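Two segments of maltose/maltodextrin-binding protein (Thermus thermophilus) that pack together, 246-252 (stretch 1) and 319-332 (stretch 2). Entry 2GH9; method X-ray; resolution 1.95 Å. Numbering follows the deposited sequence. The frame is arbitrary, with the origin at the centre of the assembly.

Stretch 1 246-252: DFGIAPF
Stretch 2, residues 319-332: DPVVAGFSKVFPLG

How do the two stretches lie against each other? Residues 247-250 form an extended strand, and a helix starting at Pro 320 runs in nearly the same direction, 24° apart, with the axes 7.4 Å apart at closest approach. The CA atoms of Ile 249 and Gly 324 are 5.1 Å apart, those of Pro 251 and Val 328 5.7 Å. Asp 319 caps the helix: with chi1 t, its OD2 accepts from Val 322 N at 3.3 Å and, weakly, from Val 321 N at 2.9 Å.

Why can the backbones come so close at Ile 249? Gly 324, with helical phi/psi of -60/-52, has no side chain; an ideal CB there would point toward the strand and lie 2.8 Å from Ile 249 CB, a clash. No direct hydrogen bond crosses the contact, but one water donates to both Ile 249 O and Gly 324 O, each at 2.9 Å.

What does the Ile 249 rotamer achieve? Its CB points toward the helix from a strand backbone of -116/128. With chi1 m (-64°) and chi2 t (157°), CD1 reaches 3.7 Å from Val 321 CA and 3.3 Å from Phe 325 CE2. CG2 sits over one face of the Phe 325 ring, 4.0 Å from its centroid and 8° off the normal, a CH-pi contact. Phe 325, at chi1 -77° (m) and chi2 -80°, starts sideways, but its ring end comes nearer the strand.

What closes the two ends? Phe 247, chi1 p and chi2 -96°, starts sideways and brings its ring edge to Val 321, with CE2 4.0 Å from CG2 of that t-rotamer valine. Further along, Val 328 (chi1 t) places CG2 4.0 Å from Pro 251 N, while Leu 331 (m, t), in a 3-10 segment, sets CD1 3.7 Å from Pro 251 CB.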

ATOM      1  N   ASP A 246      15.086   6.846 -14.668  1.00 34.56           N
ATOM      2  CA  ASP A 246      14.019   6.907 -15.670  1.00 33.71           C
ATOM      3  C   ASP A 246      13.257   5.584 -15.641  1.00 32.82           C
ATOM      4  O   ASP A 246      13.731   4.578 -16.174  1.00 32.41           O
ATOM      5  CB  ASP A 246      14.576   7.179 -17.072  1.00 34.28           C
ATOM      6  CG  ASP A 246      13.482   7.404 -18.109  1.00 35.35           C
ATOM      7  OD1 ASP A 246      12.464   8.063 -17.821  1.00 39.57           O
ATOM      8  OD2 ASP A 246      13.644   6.939 -19.253  1.00 41.71           O
ATOM      9  N   PHE A 247      12.085   5.594 -15.003  1.00 31.31           N
ATOM     10  CA  PHE A 247      11.311   4.367 -14.774  1.00 30.03           C
ATOM     11  C   PHE A 247      10.071   4.341 -15.643  1.00 29.11           C
ATOM     12  O   PHE A 247       9.547   5.390 -16.058  1.00 28.77           O
ATOM     13  CB  PHE A 247      10.918   4.208 -13.287  1.00 30.15           C
ATOM     14  CG  PHE A 247      10.247   5.416 -12.720  1.00 29.78           C
ATOM     15  CD1 PHE A 247      10.981   6.370 -12.023  1.00 30.29           C
ATOM     16  CD2 PHE A 247       8.884   5.627 -12.921  1.00 30.92           C
ATOM     17  CE1 PHE A 247      10.364   7.524 -11.523  1.00 31.56           C
ATOM     18  CE2 PHE A 247       8.252   6.774 -12.422  1.00 30.52           C
ATOM     19  CZ  PHE A 247       8.990   7.718 -11.721  1.00 30.60           C
ATOM     20  N   GLY A 248       9.607   3.127 -15.919  1.00 27.12           N
ATOM     21  CA  GLY A 248       8.273   2.907 -16.443  1.00 26.29           C
ATOM     22  C   GLY A 248       7.442   2.105 -15.442  1.00 24.76           C
ATOM     23  O   GLY A 248       7.976   1.427 -14.585  1.00 23.94           O
ATOM     24  N   ILE A 249       6.129   2.221 -15.570  1.00 24.18           N
ATOM     25  CA  ILE A 249       5.160   1.503 -14.757  1.00 23.85           C
ATOM     26  C   ILE A 249       4.371   0.573 -15.670  1.00 23.37           C
ATOM     27  O   ILE A 249       3.811   1.011 -16.698  1.00 22.77           O
ATOM     28  CB  ILE A 249       4.193   2.500 -14.076  1.00 23.25           C
ATOM     29  CG1 ILE A 249       4.982   3.389 -13.106  1.00 24.99           C
ATOM     30  CG2 ILE A 249       3.027   1.754 -13.349  1.00 23.89           C
ATOM     31  CD1 ILE A 249       4.339   4.717 -12.793  1.00 25.31           C
ATOM     32  N   ALA A 250       4.313  -0.704 -15.276  1.00 22.43           N
ATOM     33  CA  ALA A 250       3.592  -1.727 -16.023  1.00 22.54           C
ATOM     34  C   ALA A 250       2.953  -2.721 -15.039  1.00 22.09           C
ATOM     35  O   ALA A 250       3.395  -2.834 -13.890  1.00 21.72           O
ATOM     36  CB  ALA A 250       4.542  -2.449 -16.969  1.00 21.92           C
ATOM     37  N   PRO A 251       1.897  -3.436 -15.485  1.00 22.62           N
ATOM     38  CA  PRO A 251       1.389  -4.541 -14.679  1.00 22.19           C
ATOM     39  C   PRO A 251       2.463  -5.614 -14.545  1.00 22.15           C
ATOM     40  O   PRO A 251       3.303  -5.754 -15.411  1.00 20.27           O
ATOM     41  CB  PRO A 251       0.171  -5.069 -15.454  1.00 22.62           C
ATOM     42  CG  PRO A 251       0.128  -4.336 -16.764  1.00 23.26           C
ATOM     43  CD  PRO A 251       1.169  -3.252 -16.756  1.00 22.64           C
ATOM     44  N   PHE A 252       2.435  -6.346 -13.441  1.00 22.38           N
ATOM     45  CA  PHE A 252       3.323  -7.465 -13.284  1.00 22.62           C
ATOM     46  C   PHE A 252       2.769  -8.597 -14.139  1.00 22.55           C
ATOM     47  O   PHE A 252       1.577  -8.724 -14.245  1.00 22.71           O
ATOM     48  CB  PHE A 252       3.440  -7.886 -11.828  1.00 22.78           C
ATOM     49  CG  PHE A 252       4.623  -8.774 -11.571  1.00 22.83           C
ATOM     50  CD1 PHE A 252       5.894  -8.223 -11.382  1.00 23.83           C
ATOM     51  CD2 PHE A 252       4.492 -10.134 -11.618  1.00 22.15           C
ATOM     52  CE1 PHE A 252       6.988  -9.031 -11.188  1.00 23.18           C
ATOM     53  CE2 PHE A 252       5.590 -10.952 -11.415  1.00 23.26           C
ATOM     54  CZ  PHE A 252       6.833 -10.403 -11.211  1.00 22.20           C
ATOM     55  N   ASP A 319       0.081  12.803 -17.145  1.00 35.08           N
ATOM     56  CA  ASP A 319       1.276  12.521 -16.359  1.00 33.89           C
ATOM     57  C   ASP A 319       1.601  11.023 -16.495  1.00 32.33           C
ATOM     58  O   ASP A 319       0.706  10.183 -16.453  1.00 31.23           O
ATOM     59  CB  ASP A 319       1.117  12.933 -14.887  1.00 32.95           C
ATOM     60  CG  ASP A 319       2.357  12.629 -14.065  1.00 33.65           C
ATOM     61  OD1 ASP A 319       3.246  13.494 -13.940  1.00 30.69           O
ATOM     62  OD2 ASP A 319       2.471  11.490 -13.572  1.00 29.99           O
ATOM     63  N   PRO A 320       2.877  10.705 -16.716  1.00 31.55           N
ATOM     64  CA  PRO A 320       3.324   9.329 -16.929  1.00 31.35           C
ATOM     65  C   PRO A 320       3.016   8.351 -15.778  1.00 30.34           C
ATOM     66  O   PRO A 320       2.670   7.192 -16.029  1.00 31.07           O
ATOM     67  CB  PRO A 320       4.830   9.492 -17.083  1.00 31.09           C
ATOM     68  CG  PRO A 320       5.017  10.858 -17.528  1.00 32.51           C
ATOM     69  CD  PRO A 320       3.997  11.650 -16.827  1.00 31.74           C
ATOM     70  N   VAL A 321       3.173   8.828 -14.544  1.00 29.21           N
ATOM     71  CA  VAL A 321       2.888   8.042 -13.340  1.00 28.28           C
ATOM     72  C   VAL A 321       1.392   7.789 -13.233  1.00 27.81           C
ATOM     73  O   VAL A 321       0.968   6.668 -12.953  1.00 27.22           O
ATOM     74  CB  VAL A 321       3.424   8.739 -12.047  1.00 27.43           C
ATOM     75  CG1 VAL A 321       3.018   7.964 -10.783  1.00 25.99           C
ATOM     76  CG2 VAL A 321       4.916   8.884 -12.091  1.00 26.24           C
ATOM     77  N   VAL A 322       0.582   8.820 -13.480  1.00 27.55           N
ATOM     78  CA  VAL A 322      -0.867   8.668 -13.388  1.00 27.39           C
ATOM     79  C   VAL A 322      -1.377   7.748 -14.506  1.00 26.92           C
ATOM     80  O   VAL A 322      -2.135   6.831 -14.233  1.00 26.86           O
ATOM     81  CB  VAL A 322      -1.598  10.042 -13.373  1.00 27.06           C
ATOM     82  CG1 VAL A 322      -3.126   9.871 -13.393  1.00 26.38           C
ATOM     83  CG2 VAL A 322      -1.174  10.824 -12.161  1.00 26.29           C
ATOM     84  N   ALA A 323      -0.936   7.975 -15.740  1.00 27.54           N
ATOM     85  CA  ALA A 323      -1.293   7.101 -16.881  1.00 27.80           C
ATOM     86  C   ALA A 323      -0.859   5.647 -16.645  1.00 28.09           C
ATOM     87  O   ALA A 323      -1.619   4.710 -16.933  1.00 29.42           O
ATOM     88  CB  ALA A 323      -0.669   7.623 -18.181  1.00 28.44           C
ATOM     89  N   GLY A 324       0.348   5.462 -16.108  1.00 27.96           N
ATOM     90  CA  GLY A 324       0.851   4.130 -15.782  1.00 27.47           C
ATOM     91  C   GLY A 324      -0.022   3.404 -14.763  1.00 27.50           C
ATOM     92  O   GLY A 324      -0.455   2.271 -14.980  1.00 26.40           O
ATOM     93  N   PHE A 325      -0.300   4.048 -13.647  1.00 26.79           N
ATOM     94  CA  PHE A 325      -1.148   3.411 -12.634  1.00 26.94           C
ATOM     95  C   PHE A 325      -2.631   3.278 -12.991  1.00 27.25           C
ATOM     96  O   PHE A 325      -3.316   2.386 -12.448  1.00 27.63           O
ATOM     97  CB  PHE A 325      -0.944   4.057 -11.261  1.00 26.11           C
ATOM     98  CG  PHE A 325       0.318   3.618 -10.590  1.00 25.07           C
ATOM     99  CD1 PHE A 325       0.376   2.391  -9.933  1.00 24.91           C
ATOM    100  CD2 PHE A 325       1.453   4.391 -10.647  1.00 24.29           C
ATOM    101  CE1 PHE A 325       1.539   1.966  -9.341  1.00 24.06           C
ATOM    102  CE2 PHE A 325       2.624   3.969 -10.047  1.00 24.18           C
ATOM    103  CZ  PHE A 325       2.658   2.741  -9.403  1.00 24.01           C
ATOM    104  N   SER A 326      -3.119   4.097 -13.923  1.00 27.33           N
ATOM    105  CA  SER A 326      -4.489   3.957 -14.442  1.00 28.14           C
ATOM    106  C   SER A 326      -4.701   2.649 -15.211  1.00 28.22           C
ATOM    107  O   SER A 326      -5.828   2.187 -15.383  1.00 28.66           O
ATOM    108  CB  SER A 326      -4.877   5.158 -15.339  1.00 29.04           C
ATOM    109  OG  SER A 326      -4.552   4.947 -16.719  1.00 32.63           O
ATOM    110  N   LYS A 327      -3.617   2.045 -15.675  1.00 28.04           N
ATOM    111  CA  LYS A 327      -3.695   0.792 -16.376  1.00 27.64           C
ATOM    112  C   LYS A 327      -3.510  -0.385 -15.414  1.00 26.94           C
ATOM    113  O   LYS A 327      -3.764  -1.525 -15.778  1.00 27.19           O
ATOM    114  CB  LYS A 327      -2.660   0.777 -17.509  1.00 29.40           C
ATOM    115  CG  LYS A 327      -3.006   1.769 -18.675  1.00 30.83           C
ATOM    116  CD  LYS A 327      -4.205   1.245 -19.498  1.00 34.42           C
ATOM    117  CE  LYS A 327      -4.984   2.361 -20.285  1.00 35.99           C
ATOM    118  NZ  LYS A 327      -5.946   3.154 -19.448  1.00 38.03           N
ATOM    119  N   VAL A 328      -3.072  -0.093 -14.190  1.00 25.20           N
ATOM    120  CA  VAL A 328      -2.844  -1.110 -13.169  1.00 23.93           C
ATOM    121  C   VAL A 328      -4.024  -1.187 -12.205  1.00 23.67           C
ATOM    122  O   VAL A 328      -4.472  -2.283 -11.867  1.00 22.51           O
ATOM    123  CB  VAL A 328      -1.507  -0.861 -12.395  1.00 23.55           C
ATOM    124  CG1 VAL A 328      -1.374  -1.829 -11.217  1.00 22.10           C
ATOM    125  CG2 VAL A 328      -0.313  -0.959 -13.319  1.00 20.96           C
ATOM    126  N   PHE A 329      -4.560  -0.040 -11.774  1.00 23.46           N
ATOM    127  CA  PHE A 329      -5.633  -0.065 -10.767  1.00 23.46           C
ATOM    128  C   PHE A 329      -6.844  -0.915 -11.115  1.00 23.80           C
ATOM    129  O   PHE A 329      -7.383  -1.585 -10.249  1.00 22.87           O
ATOM    130  CB  PHE A 329      -6.112   1.347 -10.381  1.00 23.16           C
ATOM    131  CG  PHE A 329      -5.097   2.167  -9.597  1.00 22.96           C
ATOM    132  CD1 PHE A 329      -3.945   1.599  -9.047  1.00 21.20           C
ATOM    133  CD2 PHE A 329      -5.326   3.519  -9.397  1.00 23.52           C
ATOM    134  CE1 PHE A 329      -3.046   2.375  -8.337  1.00 22.03           C
ATOM    135  CE2 PHE A 329      -4.429   4.301  -8.701  1.00 22.28           C
ATOM    136  CZ  PHE A 329      -3.291   3.725  -8.149  1.00 23.36           C
ATOM    137  N   PRO A 330      -7.295  -0.885 -12.376  1.00 24.52           N
ATOM    138  CA  PRO A 330      -8.451  -1.728 -12.722  1.00 24.99           C
ATOM    139  C   PRO A 330      -8.234  -3.233 -12.615  1.00 25.21           C
ATOM    140  O   PRO A 330      -9.213  -3.981 -12.591  1.00 25.51           O
ATOM    141  CB  PRO A 330      -8.735  -1.348 -14.177  1.00 25.26           C
ATOM    142  CG  PRO A 330      -8.157   0.010 -14.323  1.00 25.49           C
ATOM    143  CD  PRO A 330      -6.874  -0.065 -13.521  1.00 24.86           C
ATOM    144  N   LEU A 331      -6.979  -3.670 -12.553  1.00 24.43           N
ATOM    145  CA  LEU A 331      -6.673  -5.091 -12.354  1.00 24.12           C
ATOM    146  C   LEU A 331      -6.839  -5.556 -10.897  1.00 23.96           C
ATOM    147  O   LEU A 331      -6.972  -6.752 -10.626  1.00 23.73           O
ATOM    148  CB  LEU A 331      -5.255  -5.372 -12.809  1.00 23.27           C
ATOM    149  CG  LEU A 331      -4.863  -4.915 -14.204  1.00 21.41           C
ATOM    150  CD1 LEU A 331      -3.395  -5.220 -14.423  1.00 20.95           C
ATOM    151  CD2 LEU A 331      -5.764  -5.522 -15.303  1.00 18.59           C
ATOM    152  N   GLY A 332      -6.868  -4.595  -9.971  1.00 24.06           N
ATOM    153  CA  GLY A 332      -6.751  -4.868  -8.551  1.00 24.61           C
ATOM    154  C   GLY A 332      -8.061  -4.962  -7.783  1.00 24.87           C
ATOM    155  O   GLY A 332      -9.137  -4.866  -8.363  1.00 25.77           O
TER
HETATM  156  O   HOH W   1       0.944   0.831 -17.024  1.00 29.47           O